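PDB 3HOL: TbpB from Actinobacillus pleuropneumoniae, which probably captures host transferrin at the bacterial surface, serving as the lipoprotein component of the transferrin receptor in iron acquisition. Local coordinates for residues 5-10 and 504-509; 12-16 and 336-340; 273-277 and 361-365; 313-317 and 329-335; 405-409 and 500-504. One frame throughout, in Å; residues are numbered along the deposited sequence.

Contact 1: residues 5-10 and 504-509; sequences EEYKDV and KQQVKK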
# COMPACT_ATOMS: atom_id res chain seq x y z
N GLU A 5 2.11 39.84 8.84
CA GLU A 5 1.37 38.53 8.80
C GLU A 5 1.95 37.56 9.86
O GLU A 5 1.20 37.08 10.73
CB GLU A 5 1.38 37.90 7.39
CG GLU A 5 1.51 38.88 6.21
CD GLU A 5 2.51 38.40 5.15
OE1 GLU A 5 2.10 38.12 4.00
OE2 GLU A 5 3.72 38.29 5.46
N GLU A 6 3.26 37.26 9.81
CA GLU A 6 4.22 37.80 8.83
C GLU A 6 4.74 36.73 7.83
O GLU A 6 5.67 36.99 7.05
CB GLU A 6 5.38 38.47 9.57
CG GLU A 6 6.07 37.60 10.61
CD GLU A 6 7.58 37.74 10.56
OE1 GLU A 6 8.25 37.50 11.60
OE2 GLU A 6 8.12 38.11 9.48
N TYR A 7 4.11 35.56 7.86
CA TYR A 7 4.48 34.41 7.02
C TYR A 7 3.30 33.97 6.14
O TYR A 7 2.14 34.18 6.49
CB TYR A 7 4.92 33.24 7.90
CG TYR A 7 6.33 33.34 8.45
CD1 TYR A 7 7.44 33.18 7.61
CD2 TYR A 7 6.57 33.56 9.82
CE1 TYR A 7 8.75 33.24 8.11
CE2 TYR A 7 7.88 33.64 10.32
CZ TYR A 7 8.97 33.48 9.46
OH TYR A 7 10.27 33.55 9.92
N LYS A 8 3.60 33.35 5.01
CA LYS A 8 2.57 32.73 4.17
C LYS A 8 3.11 31.43 3.54
O LYS A 8 4.32 31.29 3.32
CB LYS A 8 2.09 33.71 3.09
CG LYS A 8 3.18 34.12 2.11
CD LYS A 8 2.67 35.12 1.08
CE LYS A 8 3.74 35.41 0.06
NZ LYS A 8 3.32 36.50 -0.85
N ASP A 9 2.20 30.49 3.27
CA ASP A 9 2.56 29.23 2.62
C ASP A 9 3.41 29.55 1.42
O ASP A 9 3.05 30.44 0.65
CB ASP A 9 1.31 28.47 2.14
CG ASP A 9 0.54 27.83 3.27
OD1 ASP A 9 0.99 27.92 4.43
OD2 ASP A 9 -0.52 27.24 2.98
N VAL A 10 4.53 28.84 1.28
CA VAL A 10 5.29 28.87 0.04
C VAL A 10 4.42 28.36 -1.12
O VAL A 10 3.65 27.42 -0.97
CB VAL A 10 6.60 28.05 0.15
CG1 VAL A 10 7.30 27.92 -1.23
CG2 VAL A 10 7.55 28.65 1.20
N LYS A 504 3.19 23.29 6.61
CA LYS A 504 3.64 23.68 5.28
C LYS A 504 4.78 24.69 5.44
O LYS A 504 4.71 25.55 6.32
CB LYS A 504 2.47 24.33 4.53
CG LYS A 504 2.86 24.92 3.19
CD LYS A 504 2.81 23.91 2.08
CE LYS A 504 1.77 24.36 1.06
NZ LYS A 504 1.97 23.62 -0.21
N GLN A 505 5.83 24.54 4.63
CA GLN A 505 6.94 25.51 4.55
C GLN A 505 6.36 26.90 4.25
O GLN A 505 5.37 27.04 3.54
CB GLN A 505 7.96 25.10 3.48
CG GLN A 505 9.39 25.65 3.66
CD GLN A 505 10.32 25.31 2.48
OE1 GLN A 505 11.13 24.36 2.54
NE2 GLN A 505 10.20 26.07 1.41
N GLN A 506 6.97 27.92 4.85
CA GLN A 506 6.52 29.30 4.73
C GLN A 506 7.52 30.12 3.93
O GLN A 506 8.70 29.76 3.81
CB GLN A 506 6.39 29.94 6.12
CG GLN A 506 5.37 29.30 7.04
CD GLN A 506 3.96 29.33 6.47
OE1 GLN A 506 3.41 28.30 6.08
NE2 GLN A 506 3.37 30.51 6.44
N VAL A 507 7.03 31.23 3.38
CA VAL A 507 7.91 32.26 2.82
C VAL A 507 7.50 33.59 3.48
O VAL A 507 6.33 33.77 3.84
CB VAL A 507 7.85 32.28 1.24
CG1 VAL A 507 6.45 32.65 0.72
CG2 VAL A 507 8.91 33.19 0.64
N LYS A 508 8.47 34.50 3.67
CA LYS A 508 8.17 35.82 4.24
C LYS A 508 7.42 36.79 3.29
O LYS A 508 7.03 36.41 2.17
CB LYS A 508 9.40 36.47 4.92
CG LYS A 508 10.77 36.29 4.23
CD LYS A 508 11.84 37.06 5.04
CE LYS A 508 13.28 36.59 4.77
NZ LYS A 508 13.88 37.19 3.53
N LYS A 509 7.21 38.02 3.75
CA LYS A 509 6.48 39.07 3.01
C LYS A 509 5.02 38.70 2.77
O LYS A 509 4.20 39.57 2.46
CB LYS A 509 7.17 39.40 1.67
CG LYS A 509 8.25 40.47 1.76
CD LYS A 509 8.55 41.06 0.39
CE LYS A 509 9.06 42.49 0.53
NZ LYS A 509 9.22 43.16 -0.80
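Lys8 and Val507 face each other as an antiparallel hydrogen-bonded pair, at the point where the first ordered strand, 7-9, pairs at a splayed antiparallel angle with the end of the last, 495-508. Lys8 N donates to Val507 O at 3.0 Å, and Val507 N returns the bond to Lys8 O at 2.7 Å, nearly straight at 170°. From CB the Lys8 side chain places CG between the backbone N and carbonyl carbon (chi1 63°), where it meets both Val507 O, at 3.6 Å, and Val507 CG1, at 3.8 Å. Beyond CG the chain runs extended and keeps beside the valine, both side chains pointing the same way, and CE touches Val507 CG1 again at 3.9 Å. A lysine suits this exposed edge because its methylenes can lie beside a valine while the ammonium at its tip can probably stay in solvent. Farther along, Val10 N reaches Gln505 O at 3.0 Å, and Val10 CG2 packs against Val507 CB. Asp9 crosses Lys504 at about a right angle, its CG 3.7 Å from Lys504 CG. Its OD2 is hydrogen-bonded to Asn335 ND2, so the carboxylate looks beyond this pair of strands. One residue before Lys8, Tyr7 CD1 rests 3.7 Å from Gln506 CB. The chemistry implies that main-chain bonds set the pairing and aliphatic carbon fills in around them. Any attraction between Asp9 and the Lys504 ammonium probably acts only at longer range.

Contact 2: residues 12-16 and 336-340; sequences TAKKE and LEYMK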
# COMPACT_ATOMS: atom_id res chain seq x y z
N THR A 12 3.85 26.33 -4.27
CA THR A 12 4.42 25.09 -4.71
C THR A 12 3.52 24.54 -5.80
O THR A 12 2.30 24.64 -5.68
CB THR A 12 4.52 24.11 -3.54
OG1 THR A 12 5.22 22.94 -3.96
CG2 THR A 12 3.14 23.71 -3.03
N ALA A 13 4.10 24.00 -6.86
CA ALA A 13 3.35 23.25 -7.88
C ALA A 13 2.35 22.27 -7.23
O ALA A 13 2.66 21.63 -6.22
CB ALA A 13 4.31 22.51 -8.78
N LYS A 14 1.16 22.14 -7.78
CA LYS A 14 0.24 21.16 -7.22
C LYS A 14 0.62 19.76 -7.69
O LYS A 14 1.22 19.61 -8.74
CB LYS A 14 -1.22 21.52 -7.52
CG LYS A 14 -1.73 21.05 -8.87
CD LYS A 14 -3.10 21.65 -9.18
CE LYS A 14 -3.55 21.29 -10.60
NZ LYS A 14 -2.42 21.25 -11.59
N LYS A 15 0.30 18.73 -6.89
CA LYS A 15 0.62 17.35 -7.24
C LYS A 15 -0.09 17.03 -8.54
O LYS A 15 -1.29 17.23 -8.63
CB LYS A 15 0.16 16.38 -6.16
CG LYS A 15 0.58 14.92 -6.38
CD LYS A 15 0.20 14.03 -5.17
CE LYS A 15 0.65 12.60 -5.40
NZ LYS A 15 0.09 11.62 -4.42
N GLU A 16 0.62 16.52 -9.53
CA GLU A 16 -0.02 16.21 -10.81
C GLU A 16 -1.02 15.09 -10.60
O GLU A 16 -0.66 14.00 -10.22
CB GLU A 16 1.00 15.82 -11.87
CG GLU A 16 2.23 15.14 -11.30
CD GLU A 16 3.14 14.55 -12.38
OE1 GLU A 16 4.24 14.06 -11.99
OE2 GLU A 16 2.77 14.57 -13.59
N LEU A 336 -2.20 20.86 2.02
CA LEU A 336 -1.14 19.84 1.99
C LEU A 336 -1.49 18.83 0.92
O LEU A 336 -2.63 18.35 0.87
CB LEU A 336 -1.02 19.14 3.35
CG LEU A 336 -0.69 20.05 4.53
CD1 LEU A 336 -0.84 19.30 5.90
CD2 LEU A 336 0.69 20.66 4.36
N GLU A 337 -0.53 18.54 0.04
CA GLU A 337 -0.78 17.67 -1.12
C GLU A 337 -0.14 16.28 -0.99
O GLU A 337 -0.53 15.33 -1.71
CB GLU A 337 -0.24 18.35 -2.37
CG GLU A 337 -0.94 19.70 -2.71
CD GLU A 337 -1.95 19.53 -3.82
OE1 GLU A 337 -3.10 20.00 -3.68
OE2 GLU A 337 -1.60 18.90 -4.83
N TYR A 338 0.85 16.14 -0.10
CA TYR A 338 1.66 14.89 -0.04
C TYR A 338 1.55 14.15 1.30
O TYR A 338 2.31 13.19 1.54
CB TYR A 338 3.12 15.18 -0.39
CG TYR A 338 3.28 15.74 -1.80
CD1 TYR A 338 3.39 14.90 -2.88
CD2 TYR A 338 3.28 17.13 -2.03
CE1 TYR A 338 3.53 15.40 -4.17
CE2 TYR A 338 3.40 17.65 -3.31
CZ TYR A 338 3.55 16.77 -4.38
OH TYR A 338 3.66 17.26 -5.64
N MET A 339 0.62 14.62 2.15
CA MET A 339 0.30 14.01 3.44
C MET A 339 -1.14 14.35 3.80
O MET A 339 -1.72 15.27 3.24
CB MET A 339 1.26 14.52 4.54
CG MET A 339 1.26 16.07 4.77
SD MET A 339 1.97 16.51 6.39
CE MET A 339 1.11 15.39 7.52
N LYS A 340 -1.70 13.58 4.73
CA LYS A 340 -3.05 13.77 5.28
C LYS A 340 -2.98 13.30 6.71
O LYS A 340 -2.26 12.33 7.00
CB LYS A 340 -4.05 12.86 4.55
CG LYS A 340 -4.46 13.33 3.14
CD LYS A 340 -5.40 14.54 3.23
CE LYS A 340 -6.05 14.91 1.89
NZ LYS A 340 -5.38 16.12 1.35
O HOH W 1 -1.20 12.74 -1.37
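Lys15, lying along Glu337 and Tyr338, makes a surface contact between two irregular pieces of chain: the loop joining strands 7-9 and 29-33, and the residues that lead into strand 339-346 of the C-lobe handle. Its one direct hydrogen bond runs from main chain to side chain. Lys15 N donates to Glu337 OE2 at 2.8 Å with an angle of 156°, meeting that oxygen on its anti side and 28° out of the carboxylate plane. Glu337 is long enough to reach a loop that forms no strand pairing here, and a bend at its second torsion turns the carboxylate to the amide. The same oxygen lies 3.3 Å from Lys15 CB.

Beside this bond the lysine and Tyr338 cross obliquely. The phenol oxygen, Tyr338 OH, comes within 3.4 Å of Lys15 CA, and Tyr338 CE1 is 3.7 Å from Lys15 CG. With CG opposite the backbone N (chi1 -174°) and every later torsion extended, the lysine shaft passes the tyrosine and delivers its ammonium beyond it. There NZ forms a salt bridge with Glu363. A water bonded to Glu337 O at 2.7 Å also accepts a weak, long bond from Lys15 NZ. Lysine thus serves twice, through apolar methylenes against the ring and through a charged tip.

Around the contact, the amides Glu337 N and Tyr338 N both bond to the carboxylate of Glu483 in the barrel strand 483-492, while Tyr338 pairs through its backbone with Glu363 on strand 356-363, next to strand 339-346.

Contact 3: residues 273-277 and 361-365; sequences VRIID and QGERT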
# COMPACT_ATOMS: atom_id res chain seq x y z
N VAL A 273 15.67 3.03 2.98
CA VAL A 273 15.14 4.37 3.23
C VAL A 273 13.60 4.34 3.28
O VAL A 273 12.97 3.56 2.56
CB VAL A 273 15.53 5.40 2.10
CG1 VAL A 273 16.93 5.92 2.31
CG2 VAL A 273 15.35 4.82 0.67
N ARG A 274 13.01 5.21 4.09
CA ARG A 274 11.54 5.26 4.19
C ARG A 274 10.93 5.87 2.92
O ARG A 274 11.45 6.87 2.37
CB ARG A 274 11.14 6.11 5.37
CG ARG A 274 9.71 5.96 5.87
CD ARG A 274 9.72 5.29 7.23
NE ARG A 274 8.33 5.01 7.57
CZ ARG A 274 7.93 3.94 8.21
NH1 ARG A 274 8.83 3.05 8.59
NH2 ARG A 274 6.64 3.78 8.48
N ILE A 275 9.81 5.30 2.48
CA ILE A 275 9.02 5.91 1.39
C ILE A 275 7.64 6.35 1.86
O ILE A 275 7.05 7.26 1.27
CB ILE A 275 8.83 4.98 0.19
CG1 ILE A 275 8.31 3.58 0.61
CG2 ILE A 275 10.13 4.88 -0.60
CD1 ILE A 275 7.66 2.75 -0.60
N ILE A 276 7.13 5.69 2.91
CA ILE A 276 5.76 5.92 3.31
C ILE A 276 5.60 5.95 4.82
O ILE A 276 6.22 5.13 5.52
CB ILE A 276 4.87 4.79 2.77
CG1 ILE A 276 4.83 4.81 1.23
CG2 ILE A 276 3.46 4.83 3.37
CD1 ILE A 276 4.25 3.47 0.65
N ASP A 277 4.74 6.86 5.31
CA ASP A 277 4.19 6.72 6.66
C ASP A 277 2.69 6.50 6.52
O ASP A 277 2.05 7.18 5.72
CB ASP A 277 4.42 8.00 7.50
CG ASP A 277 5.90 8.28 7.75
OD1 ASP A 277 6.64 7.31 8.02
OD2 ASP A 277 6.32 9.47 7.63
N GLN A 361 -0.77 9.91 7.28
CA GLN A 361 -0.15 9.31 6.10
C GLN A 361 0.70 10.33 5.36
O GLN A 361 0.33 11.49 5.26
CB GLN A 361 -1.23 8.72 5.17
CG GLN A 361 -2.28 7.82 5.91
CD GLN A 361 -3.04 6.91 4.93
OE1 GLN A 361 -3.14 5.69 5.13
NE2 GLN A 361 -3.53 7.50 3.84
N GLY A 362 1.83 9.90 4.82
CA GLY A 362 2.69 10.83 4.08
C GLY A 362 3.50 10.08 3.04
O GLY A 362 3.80 8.89 3.21
N GLU A 363 3.85 10.79 1.97
CA GLU A 363 4.67 10.28 0.86
C GLU A 363 6.03 10.92 1.02
O GLU A 363 6.18 12.10 0.67
CB GLU A 363 4.03 10.71 -0.48
CG GLU A 363 2.59 10.24 -0.62
CD GLU A 363 1.80 10.95 -1.73
OE1 GLU A 363 2.40 11.54 -2.64
OE2 GLU A 363 0.55 10.91 -1.67
N ARG A 364 7.03 10.19 1.56
CA ARG A 364 8.31 10.82 1.94
C ARG A 364 9.00 11.46 0.78
O ARG A 364 9.03 10.89 -0.32
CB ARG A 364 9.32 9.78 2.47
CG ARG A 364 9.02 9.26 3.83
CD ARG A 364 9.36 10.28 4.95
NE ARG A 364 9.03 9.68 6.25
CZ ARG A 364 9.92 9.29 7.17
NH1 ARG A 364 9.47 8.75 8.30
NH2 ARG A 364 11.24 9.41 6.97
N THR A 365 9.67 12.58 1.04
CA THR A 365 10.58 13.19 0.05
C THR A 365 11.71 12.22 -0.34
O THR A 365 12.35 11.61 0.54
CB THR A 365 11.21 14.47 0.63
OG1 THR A 365 10.15 15.35 1.03
CG2 THR A 365 12.17 15.17 -0.38
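Asp277 and Arg364 carry the ionic part of the contact. Arg364 takes the carboxylate side-on, NE to Asp277 OD2 at 3.0 Å and NH1 to Asp277 OD1 at 3.2 Å. NH1 also bonds to OD2, which gives that oxygen two donors. The carboxylate and guanidinium planes stand 57° apart, which makes this a twisted grip. Arg274, three residues before Asp277, adds a second salt bridge from NE to Asp277 OD1 at 2.9 Å, the second donor for OD1. Gathering two arginines round one buried aspartate should stabilise its negative charge, and OD2 has a further hydrogen bond from outside, with Tyr477 OH; Arg364 NH2 turns to Asn440 OD1.

Strands 272-282 and 356-363 are antiparallel neighbours in the sheet of the C-lobe handle, and the network sits where this pairing ends.

Nonpolar packing comes from the shaft of Arg274. Its CG lies over the centre of one face of the Arg364 guanidinium, 3.6 Å from Arg364 CZ, so the flat cation is covered by methylene while its edge serves the aspartate. A bend at the second torsion of Arg364 (-75°) lays the group there.

Main-chain bonds form the third class. Asp277 and Gly362 are a hydrogen-bonded pair: Asp277 N meets Gly362 O at 3.1 Å, and Gly362 N meets Asp277 O at 2.9 Å. Gly362 puts no side chain on the face occupied by the Asp277 carboxylate. Past the strand end, Arg364 N still donates to Ile275 O at 2.9 Å.

Contact 4: residues 313-317 and 329-335; sequences GFTNK and AVACCSN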
# COMPACT_ATOMS: atom_id res chain seq x y z
N GLY A 313 -13.14 21.61 1.70
CA GLY A 313 -12.89 22.26 2.98
C GLY A 313 -11.44 22.19 3.43
O GLY A 313 -10.68 21.34 2.95
N PHE A 314 -11.08 23.07 4.35
CA PHE A 314 -9.80 22.95 5.04
C PHE A 314 -9.62 21.54 5.62
O PHE A 314 -8.58 20.92 5.44
CB PHE A 314 -9.64 23.99 6.14
CG PHE A 314 -8.29 23.93 6.77
CD1 PHE A 314 -7.18 24.33 6.06
CD2 PHE A 314 -8.14 23.41 8.04
CE1 PHE A 314 -5.90 24.24 6.63
CE2 PHE A 314 -6.88 23.31 8.61
CZ PHE A 314 -5.75 23.73 7.89
N THR A 315 -10.66 21.06 6.30
CA THR A 315 -10.78 19.65 6.62
C THR A 315 -12.11 19.15 6.06
O THR A 315 -13.04 19.94 5.82
CB THR A 315 -10.70 19.38 8.15
OG1 THR A 315 -11.86 19.90 8.82
CG2 THR A 315 -9.44 20.01 8.76
N ASN A 316 -12.20 17.85 5.84
CA ASN A 316 -13.38 17.22 5.22
C ASN A 316 -13.74 15.94 5.96
O ASN A 316 -12.86 15.09 6.25
CB ASN A 316 -13.09 16.87 3.77
CG ASN A 316 -12.77 18.09 2.93
OD1 ASN A 316 -13.67 18.79 2.49
ND2 ASN A 316 -11.49 18.32 2.67
N LYS A 317 -15.02 15.81 6.27
CA LYS A 317 -15.58 14.61 6.88
C LYS A 317 -16.03 13.58 5.84
O LYS A 317 -16.70 13.90 4.86
CB LYS A 317 -16.78 14.98 7.75
CG LYS A 317 -17.45 13.75 8.41
CD LYS A 317 -18.72 14.09 9.20
CE LYS A 317 -18.51 15.20 10.20
NZ LYS A 317 -18.26 14.71 11.57
N ALA A 329 -14.21 9.71 9.00
CA ALA A 329 -12.86 10.26 8.99
C ALA A 329 -12.95 11.74 8.74
O ALA A 329 -13.70 12.18 7.89
CB ALA A 329 -11.99 9.57 7.91
N VAL A 330 -12.17 12.52 9.49
CA VAL A 330 -12.06 13.96 9.25
C VAL A 330 -10.60 14.24 8.92
O VAL A 330 -9.72 14.13 9.78
CB VAL A 330 -12.50 14.80 10.48
CG1 VAL A 330 -12.29 16.28 10.20
CG2 VAL A 330 -13.95 14.53 10.85
N ALA A 331 -10.34 14.63 7.69
CA ALA A 331 -8.99 14.65 7.18
C ALA A 331 -8.55 16.07 6.92
O ALA A 331 -9.35 16.87 6.42
CB ALA A 331 -8.92 13.85 5.87
N CYS A 332 -7.29 16.35 7.23
CA CYS A 332 -6.65 17.65 7.03
C CYS A 332 -5.46 17.39 6.12
O CYS A 332 -4.85 16.32 6.21
CB CYS A 332 -6.13 18.18 8.38
SG CYS A 332 -5.85 19.99 8.48
N CYS A 333 -5.05 18.33 5.27
CA CYS A 333 -5.59 19.69 5.13
C CYS A 333 -5.64 20.08 3.64
O CYS A 333 -4.86 19.56 2.82
CB CYS A 333 -4.66 20.69 5.84
SG CYS A 333 -4.11 20.25 7.52
N SER A 334 -6.50 21.04 3.30
CA SER A 334 -6.62 21.52 1.90
C SER A 334 -5.31 22.11 1.30
O SER A 334 -5.14 22.16 0.10
CB SER A 334 -7.77 22.57 1.80
OG SER A 334 -7.50 23.66 2.67
N ASN A 335 -4.39 22.53 2.15
CA ASN A 335 -3.13 23.11 1.70
C ASN A 335 -1.94 22.14 1.73
O ASN A 335 -0.79 22.55 1.49
CB ASN A 335 -2.81 24.38 2.52
CG ASN A 335 -2.43 24.07 3.98
OD1 ASN A 335 -2.99 23.17 4.61
ND2 ASN A 335 -1.51 24.83 4.51
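Asn316 O accepts the shortest hydrogen bond between the segments, from Ala331 N at 2.9 Å and 163°, and the CA of Val330 also comes up to this oxygen. Asn316 N returns a bond to Ala331 O at 3.1 Å, completing an antiparallel hydrogen-bonded pair. The small Ala331 fits its buried place, while the Asn316 side chain folds back along its own segment, OD1 accepting from Gly313 N at 3.0 Å. That bond probably holds the loop residues before the strand close to Asn316.

Aromatic and sulfur packing takes over nearer the open end of the hairpin. Phe314 has CG opposite its backbone N (chi1 -176°), which swings the ring against the disulfide of Cys332 and Cys333. Cys332 SG approaches obliquely, 3.5 Å from Phe314 CE2, and Cys333 SG makes a second oblique sulfur-aromatic contact. Cys333 CB makes an off-centre CH-pi contact, 4.2 Å from the Phe314 ring centroid. Thr315 adds its CG2, 3.6 Å from Cys332 SG. Phenylalanine suits this spot because a broad, polarisable ring can cover several disulfide atoms at once. Across the end of the pairing, Ser334 N donates to Phe314 O at 3.0 Å. Asn335 OD1 approaches the ring obliquely as its ND2 bonds to Asp9. Thr381 of barrel strand 375-387 also touches the ring and both cysteines.

The arrangement is a beta hairpin of the C-lobe handle, strands 315-322 and 325-332, whose second strand runs into a vicinal disulfide with a cis peptide between its cysteines.

Contact 5: residues 405-409 and 500-504; sequences RTEFD and VFGAK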
# COMPACT_ATOMS: atom_id res chain seq x y z
N ARG A 405 -2.59 25.86 16.49
CA ARG A 405 -1.45 26.13 15.64
C ARG A 405 -0.30 25.14 15.86
O ARG A 405 -0.06 24.68 16.98
CB ARG A 405 -0.91 27.54 15.94
CG ARG A 405 -1.90 28.69 15.66
CD ARG A 405 -1.66 29.81 16.67
NE ARG A 405 -2.33 29.56 17.96
CZ ARG A 405 -1.96 30.09 19.13
NH1 ARG A 405 -0.90 30.90 19.21
NH2 ARG A 405 -2.65 29.81 20.23
N THR A 406 0.47 24.88 14.82
CA THR A 406 1.78 24.30 15.03
C THR A 406 2.77 25.15 14.28
O THR A 406 2.42 25.77 13.27
CB THR A 406 1.86 22.83 14.54
OG1 THR A 406 1.53 22.79 13.14
CG2 THR A 406 0.87 21.92 15.30
N GLU A 407 4.00 25.21 14.78
CA GLU A 407 5.09 25.96 14.15
C GLU A 407 6.35 25.17 14.35
O GLU A 407 6.54 24.56 15.40
CB GLU A 407 5.29 27.32 14.84
CG GLU A 407 4.03 28.14 14.94
CD GLU A 407 4.22 29.46 15.72
OE1 GLU A 407 5.23 29.60 16.46
OE2 GLU A 407 3.32 30.31 15.60
N PHE A 408 7.23 25.22 13.36
CA PHE A 408 8.51 24.52 13.40
C PHE A 408 9.58 25.38 12.76
O PHE A 408 9.32 26.06 11.74
CB PHE A 408 8.41 23.17 12.67
CG PHE A 408 7.32 22.30 13.18
CD1 PHE A 408 7.58 21.37 14.18
CD2 PHE A 408 6.02 22.43 12.70
CE1 PHE A 408 6.58 20.58 14.68
CE2 PHE A 408 4.99 21.63 13.19
CZ PHE A 408 5.27 20.71 14.19
N ASP A 409 10.76 25.39 13.39
CA ASP A 409 11.97 25.94 12.79
C ASP A 409 12.80 24.77 12.35
O ASP A 409 13.06 23.86 13.12
CB ASP A 409 12.79 26.75 13.79
CG ASP A 409 12.04 27.94 14.35
OD1 ASP A 409 10.94 28.26 13.86
OD2 ASP A 409 12.55 28.53 15.31
N VAL A 500 -1.27 13.89 16.23
CA VAL A 500 -0.72 13.89 14.86
C VAL A 500 -0.66 15.32 14.35
O VAL A 500 -1.57 16.10 14.64
CB VAL A 500 -1.56 13.01 13.89
CG1 VAL A 500 -1.40 11.55 14.24
CG2 VAL A 500 -3.06 13.41 13.92
N PHE A 501 0.39 15.66 13.62
CA PHE A 501 0.53 17.04 13.15
C PHE A 501 1.06 17.14 11.71
O PHE A 501 1.70 16.22 11.20
CB PHE A 501 1.43 17.85 14.12
CG PHE A 501 2.84 17.34 14.24
CD1 PHE A 501 3.83 17.73 13.34
CD2 PHE A 501 3.18 16.45 15.26
CE1 PHE A 501 5.14 17.25 13.46
CE2 PHE A 501 4.49 15.99 15.41
CZ PHE A 501 5.47 16.38 14.49
N GLY A 502 0.82 18.30 11.08
CA GLY A 502 1.33 18.55 9.75
C GLY A 502 1.55 20.05 9.58
O GLY A 502 0.89 20.82 10.25
N ALA A 503 2.49 20.44 8.72
CA ALA A 503 2.87 21.85 8.53
C ALA A 503 3.45 22.10 7.15
O ALA A 503 4.13 21.25 6.60
CB ALA A 503 3.87 22.29 9.62
N LYS A 504 3.19 23.29 6.61
CA LYS A 504 3.64 23.68 5.28
C LYS A 504 4.78 24.69 5.44
O LYS A 504 4.71 25.55 6.32
CB LYS A 504 2.47 24.33 4.53
CG LYS A 504 2.86 24.92 3.19
CD LYS A 504 2.81 23.91 2.08
CE LYS A 504 1.77 24.36 1.06
NZ LYS A 504 1.97 23.62 -0.21
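Phe408 and Phe501 form the tight half of this contact. Phe408 CZ comes to 3.4 Å from Phe501 CD1, with the ring planes 26° apart. The centroids are 5.2 Å apart and the rings are slid so far past each other that they barely overlap, so neither lies squarely over the other. Their first torsions differ: Phe408 carries CG opposite the carbonyl carbon, Phe501 has it between backbone N and carbonyl carbon (chi1 62°), and the two rings converge from separate strands. Ala503 finishes this half, its CB 3.8 Å from Phe408 CD2; its small methyl adds apolar surface beside the ring.

Strands 405-411 and 495-508 are not paired. Each borders strand 375-387 of the C-lobe beta barrel, and they meet through side chains on the inner face of the curled sheet; the axes of segments 405-409 and 500-504 are 63° apart. Trp382 of the intervening strand touches Thr406 and Phe501, and Leu484 touches both phenylalanines.

The other half is loose. Thr406 CG2 is 4.3 Å from Phe501 CB, and Thr406 OG1 stands 3.6 Å from Gly502 O without a hydrogen bond. A beta-branched threonine suits a strand and offers its methyl to the core. Gly502 contributes only main chain here. Glu407, between the two inward residues, directs its CB away from strand 495-508, and its partly exposed side chain lies on the other face of the barrel wall beside Lys420.

In the fold
Contact 1 brings the two ends of the modelled chain together, and the other contacts fall between its segments, contact 5 overlapping it at Lys504. The centres of contacts 1 and 5 are about 13 Å apart; strand 495-508 thus takes part in both the inward packing of the barrel and the pairing with strand 7-9. Contact 4 approaches contact 1 where Asn335 ND2 lies 3.0 Å from Asp9 OD2, linking handle to N-terminal strand. Contacts 2 and 3 are coupled within the handle sheet, with Lys340 O 2.9 Å from Gln361 N. Met339 CE, 3.9 Å from Gly502 CA, brings contact 2 against contact 5. Contacts 1 and 3 do not touch: their centres are about 24 Å apart.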